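Local coordinates for protein D-alanyl transferase DltD (Enterococcus faecium TX0133A04, PDB 6PFX) that probably takes part in the D-alanylation of lipoteichoic acid during cell wall biogenesis, as a membrane-associated member of the DltD family, at residues 81-86 / 141-146; 128-133 / 164-169. All coordinates share one frame; numbering follows the deposited sequence.

Interaction 1: residues 81-86 / 141-146; sequences SQYMMM and RYLARR
Tyr83 and Met84, on a helix of the alpha/beta core, together receive Leu143 from helix 138-147. In the two segments, 81-86 and 141-146, the CA atoms of Tyr83 and Leu143 are the nearest pair, 9.7 Å apart, and side chains alone make the contact. One methyl group does the touching for the leucine. Its CD2 lies 3.7 Å from Tyr83 CE2 and 4.0 Å from Met84 SD, and the methyl caps the cleft between these two atoms, with both partners on the same side of it. It meets the ring obliquely at the CD2-CE2 side.

Helix 79-89 links strand 68-71 to strand 97-101 of the parallel sheet, a beta-alpha-beta crossover that passes strand 39-43, which lies between them. This doubly wound architecture suits the SGNH-hydrolase clan to which DltD is assigned. On its sheet side the helix sends Gln82 to the backbone of Gly44 and Met86 onto Phe43, while Tyr83 and Met84 address the helices that follow.

Tyr83 leaves its helix with CG anti to the backbone N (chi1 176°), which carries the ring out toward helix 138-147; its OH is hydrogen-bonded to Arg87, one turn further on. Met84 starts out alongside rather than straight across, but a bend at chi2 (-54°) brings SD up to Leu143; chi3 (-49°) then sets CE, which stays farther from the leucine than the sulfur does. Leu277 of helix 271-284 also packs on Tyr83, and Trp129 of helix 123-132 on Leu143.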
loop_
_atom_site.group_PDB
_atom_site.type_symbol
_atom_site.label_atom_id
_atom_site.label_comp_id
_atom_site.label_asym_id
_atom_site.label_seq_id
_atom_site.Cartn_x
_atom_site.Cartn_y
_atom_site.Cartn_z
ATOM N N SER A 81 -7.721 -2.161 -4.036
ATOM C CA SER A 81 -6.942 -3.164 -4.749
ATOM C C SER A 81 -6.134 -4.014 -3.781
ATOM O O SER A 81 -6.046 -5.238 -3.935
ATOM C CB SER A 81 -6.003 -2.492 -5.744
ATOM O OG SER A 81 -6.752 -1.862 -6.758
ATOM N N GLN A 82 -5.533 -3.398 -2.771
ATOM C CA GLN A 82 -4.712 -4.214 -1.876
ATOM C C GLN A 82 -5.565 -5.075 -0.956
ATOM O O GLN A 82 -5.141 -6.174 -0.580
ATOM C CB GLN A 82 -3.661 -3.352 -1.192
ATOM C CG GLN A 82 -2.529 -3.073 -2.223
ATOM C CD GLN A 82 -1.523 -2.020 -1.816
ATOM O OE1 GLN A 82 -0.379 -2.339 -1.501
ATOM N NE2 GLN A 82 -1.921 -0.757 -1.887
ATOM N N TYR A 83 -6.776 -4.627 -0.622
ATOM C CA TYR A 83 -7.720 -5.518 0.041
ATOM C C TYR A 83 -7.971 -6.777 -0.782
ATOM O O TYR A 83 -8.037 -7.879 -0.232
ATOM C CB TYR A 83 -9.064 -4.828 0.287
ATOM C CG TYR A 83 -10.104 -5.762 0.884
ATOM C CD1 TYR A 83 -10.092 -6.049 2.234
ATOM C CD2 TYR A 83 -11.090 -6.358 0.100
ATOM C CE1 TYR A 83 -11.036 -6.903 2.805
ATOM C CE2 TYR A 83 -12.032 -7.218 0.661
ATOM C CZ TYR A 83 -12.004 -7.479 2.018
ATOM O OH TYR A 83 -12.930 -8.329 2.600
ATOM N N MET A 84 -8.158 -6.627 -2.100
ATOM C CA MET A 84 -8.434 -7.790 -2.936
ATOM C C MET A 84 -7.246 -8.741 -2.951
ATOM O O MET A 84 -7.419 -9.964 -2.998
ATOM C CB MET A 84 -8.754 -7.370 -4.370
ATOM C CG MET A 84 -9.947 -6.473 -4.516
ATOM S SD MET A 84 -11.406 -7.172 -3.760
ATOM C CE MET A 84 -11.385 -8.826 -4.451
ATOM N N MET A 85 -6.030 -8.196 -2.932
ATOM C CA MET A 85 -4.855 -9.048 -2.814
ATOM C C MET A 85 -4.876 -9.812 -1.497
ATOM O O MET A 85 -4.668 -11.030 -1.466
ATOM C CB MET A 85 -3.584 -8.210 -2.914
ATOM C CG MET A 85 -3.432 -7.486 -4.224
ATOM S SD MET A 85 -1.894 -6.548 -4.295
ATOM C CE MET A 85 -2.392 -5.247 -5.428
ATOM N N MET A 86 -5.131 -9.105 -0.391
ATOM C CA MET A 86 -5.096 -9.739 0.920
ATOM C C MET A 86 -6.159 -10.820 1.036
ATOM O O MET A 86 -5.885 -11.931 1.509
ATOM C CB MET A 86 -5.354 -8.693 2.000
ATOM C CG MET A 86 -4.259 -7.688 2.169
ATOM S SD MET A 86 -4.748 -6.512 3.449
ATOM C CE MET A 86 -3.372 -5.390 3.318
ATOM N N ARG A 141 -20.689 -5.960 2.414
ATOM C CA ARG A 141 -21.714 -5.080 1.872
ATOM C C ARG A 141 -21.085 -3.814 1.319
ATOM O O ARG A 141 -21.480 -3.334 0.251
ATOM C CB ARG A 141 -22.752 -4.745 2.939
ATOM C CG ARG A 141 -23.508 -5.955 3.475
ATOM C CD ARG A 141 -24.607 -5.521 4.437
ATOM N NE ARG A 141 -25.739 -4.946 3.721
ATOM C CZ ARG A 141 -26.812 -4.425 4.303
ATOM N NH1 ARG A 141 -26.903 -4.394 5.625
ATOM N NH2 ARG A 141 -27.791 -3.931 3.558
ATOM N N TYR A 142 -20.087 -3.276 2.027
ATOM C CA TYR A 142 -19.413 -2.074 1.559
ATOM C C TYR A 142 -18.678 -2.343 0.253
ATOM O O TYR A 142 -18.778 -1.568 -0.704
ATOM C CB TYR A 142 -18.449 -1.543 2.628
ATOM C CG TYR A 142 -17.665 -0.368 2.126
ATOM C CD1 TYR A 142 -18.230 0.899 2.073
ATOM C CD2 TYR A 142 -16.370 -0.529 1.663
ATOM C CE1 TYR A 142 -17.524 1.974 1.581
ATOM C CE2 TYR A 142 -15.648 0.548 1.162
ATOM C CZ TYR A 142 -16.236 1.796 1.132
ATOM O OH TYR A 142 -15.562 2.891 0.647
ATOM N N LEU A 143 -17.915 -3.436 0.200
ATOM C CA LEU A 143 -17.196 -3.749 -1.027
ATOM C C LEU A 143 -18.153 -3.933 -2.197
ATOM O O LEU A 143 -17.875 -3.469 -3.307
ATOM C CB LEU A 143 -16.342 -4.992 -0.830
ATOM C CG LEU A 143 -15.590 -5.475 -2.066
ATOM C CD1 LEU A 143 -14.642 -4.409 -2.552
ATOM C CD2 LEU A 143 -14.861 -6.762 -1.694
ATOM N N ALA A 144 -19.281 -4.617 -1.983
ATOM C CA ALA A 144 -20.232 -4.800 -3.074
ATOM C C ALA A 144 -20.763 -3.456 -3.548
ATOM O O ALA A 144 -20.852 -3.202 -4.755
ATOM C CB ALA A 144 -21.388 -5.702 -2.643
ATOM N N ARG A 145 -21.069 -2.566 -2.601
ATOM C CA ARG A 145 -21.530 -1.227 -2.943
ATOM C C ARG A 145 -20.491 -0.492 -3.773
ATOM O O ARG A 145 -20.824 0.181 -4.756
ATOM C CB ARG A 145 -21.818 -0.441 -1.662
ATOM C CG ARG A 145 -23.144 -0.765 -1.021
ATOM C CD ARG A 145 -23.667 0.377 -0.155
ATOM N NE ARG A 145 -22.751 0.798 0.908
ATOM C CZ ARG A 145 -22.569 0.141 2.052
ATOM N NH1 ARG A 145 -23.219 -0.990 2.288
ATOM N NH2 ARG A 145 -21.729 0.614 2.963
ATOM N N ARG A 146 -19.224 -0.614 -3.397
ATOM C CA ARG A 146 -18.182 0.087 -4.130
ATOM C C ARG A 146 -18.015 -0.496 -5.521
ATOM O O ARG A 146 -17.950 0.239 -6.512
ATOM C CB ARG A 146 -16.867 -0.016 -3.375
ATOM C CG ARG A 146 -16.784 0.862 -2.163
ATOM C CD ARG A 146 -16.643 2.318 -2.576
ATOM N NE ARG A 146 -15.267 2.705 -2.888
ATOM C CZ ARG A 146 -14.920 3.563 -3.846
ATOM N NH1 ARG A 146 -15.839 4.111 -4.628
ATOM N NH2 ARG A 146 -13.647 3.858 -4.034
#

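Interaction 2: residues 128-133 / 164-169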
loop_
_atom_site.group_PDB
_atom_site.type_symbol
_atom_site.label_atom_id
_atom_site.label_comp_id
_atom_site.label_asym_id
_atom_site.label_seq_id
_atom_site.Cartn_x
_atom_site.Cartn_y
_atom_site.Cartn_z
ATOM N N ASP A 128 -12.669 -15.174 -6.032
ATOM C CA ASP A 128 -12.111 -15.760 -4.821
ATOM C C ASP A 128 -12.900 -15.306 -3.597
ATOM O O ASP A 128 -13.262 -16.110 -2.731
ATOM C CB ASP A 128 -10.655 -15.322 -4.629
ATOM C CG ASP A 128 -9.659 -16.089 -5.495
ATOM O OD1 ASP A 128 -9.992 -17.159 -6.043
ATOM O OD2 ASP A 128 -8.517 -15.594 -5.613
ATOM N N TRP A 129 -13.143 -13.997 -3.502
ATOM C CA TRP A 129 -13.876 -13.437 -2.374
ATOM C C TRP A 129 -15.286 -13.998 -2.314
ATOM O O TRP A 129 -15.727 -14.492 -1.272
ATOM C CB TRP A 129 -13.893 -11.918 -2.524
ATOM C CG TRP A 129 -14.981 -11.217 -1.792
ATOM C CD1 TRP A 129 -15.230 -11.254 -0.446
ATOM C CD2 TRP A 129 -15.953 -10.326 -2.357
ATOM N NE1 TRP A 129 -16.309 -10.449 -0.149
ATOM C CE2 TRP A 129 -16.770 -9.874 -1.304
ATOM C CE3 TRP A 129 -16.218 -9.875 -3.653
ATOM C CZ2 TRP A 129 -17.833 -8.989 -1.507
ATOM C CZ3 TRP A 129 -17.276 -8.998 -3.852
ATOM C CH2 TRP A 129 -18.067 -8.565 -2.784
ATOM N N LEU A 130 -15.998 -13.969 -3.441
ATOM C CA LEU A 130 -17.383 -14.424 -3.449
ATOM C C LEU A 130 -17.499 -15.876 -3.004
ATOM O O LEU A 130 -18.403 -16.225 -2.238
ATOM C CB LEU A 130 -17.987 -14.253 -4.840
ATOM C CG LEU A 130 -18.171 -12.817 -5.319
ATOM C CD1 LEU A 130 -18.659 -12.774 -6.762
ATOM C CD2 LEU A 130 -19.140 -12.055 -4.443
ATOM N N PHE A 131 -16.620 -16.750 -3.503
ATOM C CA PHE A 131 -16.673 -18.162 -3.127
ATOM C C PHE A 131 -16.164 -18.399 -1.713
ATOM O O PHE A 131 -16.438 -19.466 -1.151
ATOM C CB PHE A 131 -15.911 -19.014 -4.150
ATOM C CG PHE A 131 -16.638 -19.170 -5.465
ATOM C CD1 PHE A 131 -17.686 -20.071 -5.600
ATOM C CD2 PHE A 131 -16.279 -18.418 -6.565
ATOM C CE1 PHE A 131 -18.364 -20.203 -6.810
ATOM C CE2 PHE A 131 -16.954 -18.553 -7.771
ATOM C CZ PHE A 131 -17.990 -19.447 -7.891
ATOM N N SER A 132 -15.469 -17.419 -1.123
ATOM C CA SER A 132 -14.964 -17.523 0.238
ATOM C C SER A 132 -16.006 -17.138 1.276
ATOM O O SER A 132 -15.895 -17.560 2.434
ATOM C CB SER A 132 -13.761 -16.583 0.430
ATOM O OG SER A 132 -14.158 -15.240 0.710
ATOM N N MET A 133 -17.007 -16.346 0.888
ATOM C CA MET A 133 -17.961 -15.802 1.842
ATOM C C MET A 133 -18.850 -16.900 2.405
ATOM O O MET A 133 -19.494 -17.639 1.655
ATOM C CB MET A 133 -18.855 -14.765 1.157
ATOM C CG MET A 133 -18.170 -13.458 0.828
ATOM S SD MET A 133 -19.253 -12.299 -0.033
ATOM C CE MET A 133 -20.720 -12.429 0.961
ATOM N N GLN A 164 -25.507 -7.137 -6.164
ATOM C CA GLN A 164 -26.736 -6.527 -5.659
ATOM C C GLN A 164 -27.327 -7.320 -4.489
ATOM O O GLN A 164 -27.849 -6.739 -3.531
ATOM C CB GLN A 164 -27.756 -6.383 -6.790
ATOM C CG GLN A 164 -27.380 -5.365 -7.869
ATOM C CD GLN A 164 -27.446 -3.926 -7.385
ATOM O OE1 GLN A 164 -27.715 -3.659 -6.211
ATOM N NE2 GLN A 164 -27.194 -2.988 -8.292
ATOM N N THR A 165 -27.267 -8.651 -4.553
ATOM C CA THR A 165 -27.733 -9.481 -3.442
ATOM C C THR A 165 -26.939 -9.198 -2.172
ATOM O O THR A 165 -27.514 -9.025 -1.089
ATOM C CB THR A 165 -27.613 -10.949 -3.855
ATOM O OG1 THR A 165 -28.463 -11.197 -4.985
ATOM C CG2 THR A 165 -27.998 -11.877 -2.730
ATOM N N ILE A 166 -25.609 -9.149 -2.289
ATOM C CA ILE A 166 -24.746 -8.888 -1.141
ATOM C C ILE A 166 -24.968 -7.484 -0.599
ATOM O O ILE A 166 -24.990 -7.266 0.619
ATOM C CB ILE A 166 -23.271 -9.132 -1.526
ATOM C CG1 ILE A 166 -23.082 -10.607 -1.865
ATOM C CG2 ILE A 166 -22.374 -8.632 -0.411
ATOM C CD1 ILE A 166 -21.764 -10.932 -2.540
ATOM N N LYS A 167 -25.121 -6.506 -1.491
ATOM C CA LYS A 167 -25.367 -5.137 -1.050
ATOM C C LYS A 167 -26.595 -5.059 -0.153
ATOM O O LYS A 167 -26.614 -4.298 0.823
ATOM C CB LYS A 167 -25.533 -4.234 -2.270
ATOM C CG LYS A 167 -25.923 -2.808 -1.940
ATOM C CD LYS A 167 -25.854 -1.949 -3.184
ATOM C CE LYS A 167 -26.397 -0.555 -2.915
ATOM N NZ LYS A 167 -26.119 0.372 -4.044
ATOM N N LYS A 168 -27.632 -5.838 -0.468
ATOM C CA LYS A 168 -28.842 -5.896 0.337
ATOM C C LYS A 168 -28.673 -6.709 1.615
ATOM O O LYS A 168 -29.644 -6.845 2.368
ATOM C CB LYS A 168 -29.984 -6.524 -0.468
ATOM C CG LYS A 168 -30.546 -5.667 -1.577
ATOM C CD LYS A 168 -31.773 -6.337 -2.218
ATOM C CE LYS A 168 -32.962 -6.422 -1.249
ATOM N NZ LYS A 168 -34.204 -6.968 -1.887
ATOM N N GLY A 169 -27.493 -7.275 1.854
ATOM C CA GLY A 169 -27.210 -7.995 3.076
ATOM C C GLY A 169 -27.473 -9.478 3.025
ATOM O O GLY A 169 -27.442 -10.131 4.073
#
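Leu130 and Ile166 mark the closest backbone approach of 128-133 and 164-169, their CA atoms lying 9.5 Å apart where two helices come to an end. Helix 123-132 gives way to an extended conformation at Met133. Helix 157-167 closes in a Schellman motif, in which Gly169 takes a positive phi (92°) and its N bonds to Ile166 O at 2.8 Å.

From the second helix a single side chain fills the interface. Ile166 points at its partner, and its CD1 is the hub, meeting three residues. Leu130 CD2 sits 3.4 Å from Ile166 CD1, tighter than a usual carbon-carbon contact, with the two side chains crossing at a slant. Met133, just past the end of the same helix as Leu130, meets the isoleucine tip to tip: its SD lies 3.8 Å and its CE 3.9 Å from Ile166 CD1. The methionine is extended up to its last torsion, where a bend (chi3 46°) turns CE toward the isoleucine. Trp129 joins more loosely through CH2, its ring placed obliquely to the methyl.

The indole also packs against its own segment. Leu130 CD2 and Met133 SD lie over one face of it, both nearer the ring's margin than its middle, the sulfur 3.2 Å above the plane. Its NE1 is hydrogen-bonded to Asp140 OD1. Ser132 OG donates to Trp129 O at 2.6 Å, approaching a lone pair of that oxygen within the carbonyl plane; Ser132 N gives it a second bond, and Arg87 also holds the hydroxyl.

Across the two segments the contact is wholly apolar and buried, and therefore rests on the fit of Ile166 CD1 against Leu130, Met133 and Trp129, while polar bonds shape the ends of the helices.

In the fold
Both contacts are buried and apolar, but interaction 1 lies nearer the centre of the chain (about 14 Å between centres, against about 24 Å for interaction 2). Interaction 1 ties a helix packed on the central sheet to helix 138-147; interaction 2 joins two helix ends of the outer helical region. Their centres are about 11 Å apart. Helix 138-147 connects them: Ala144 meets Ile166, and Arg141 NH2 probably hydrogen-bonds to Lys167 O, at 3.0 Å. Arg87 is a polar neighbour shared by both contacts. In interaction 1 a leucine methyl rests against a ring and a thioether, whereas in interaction 2 one isoleucine methyl serves three side chains at helix ends.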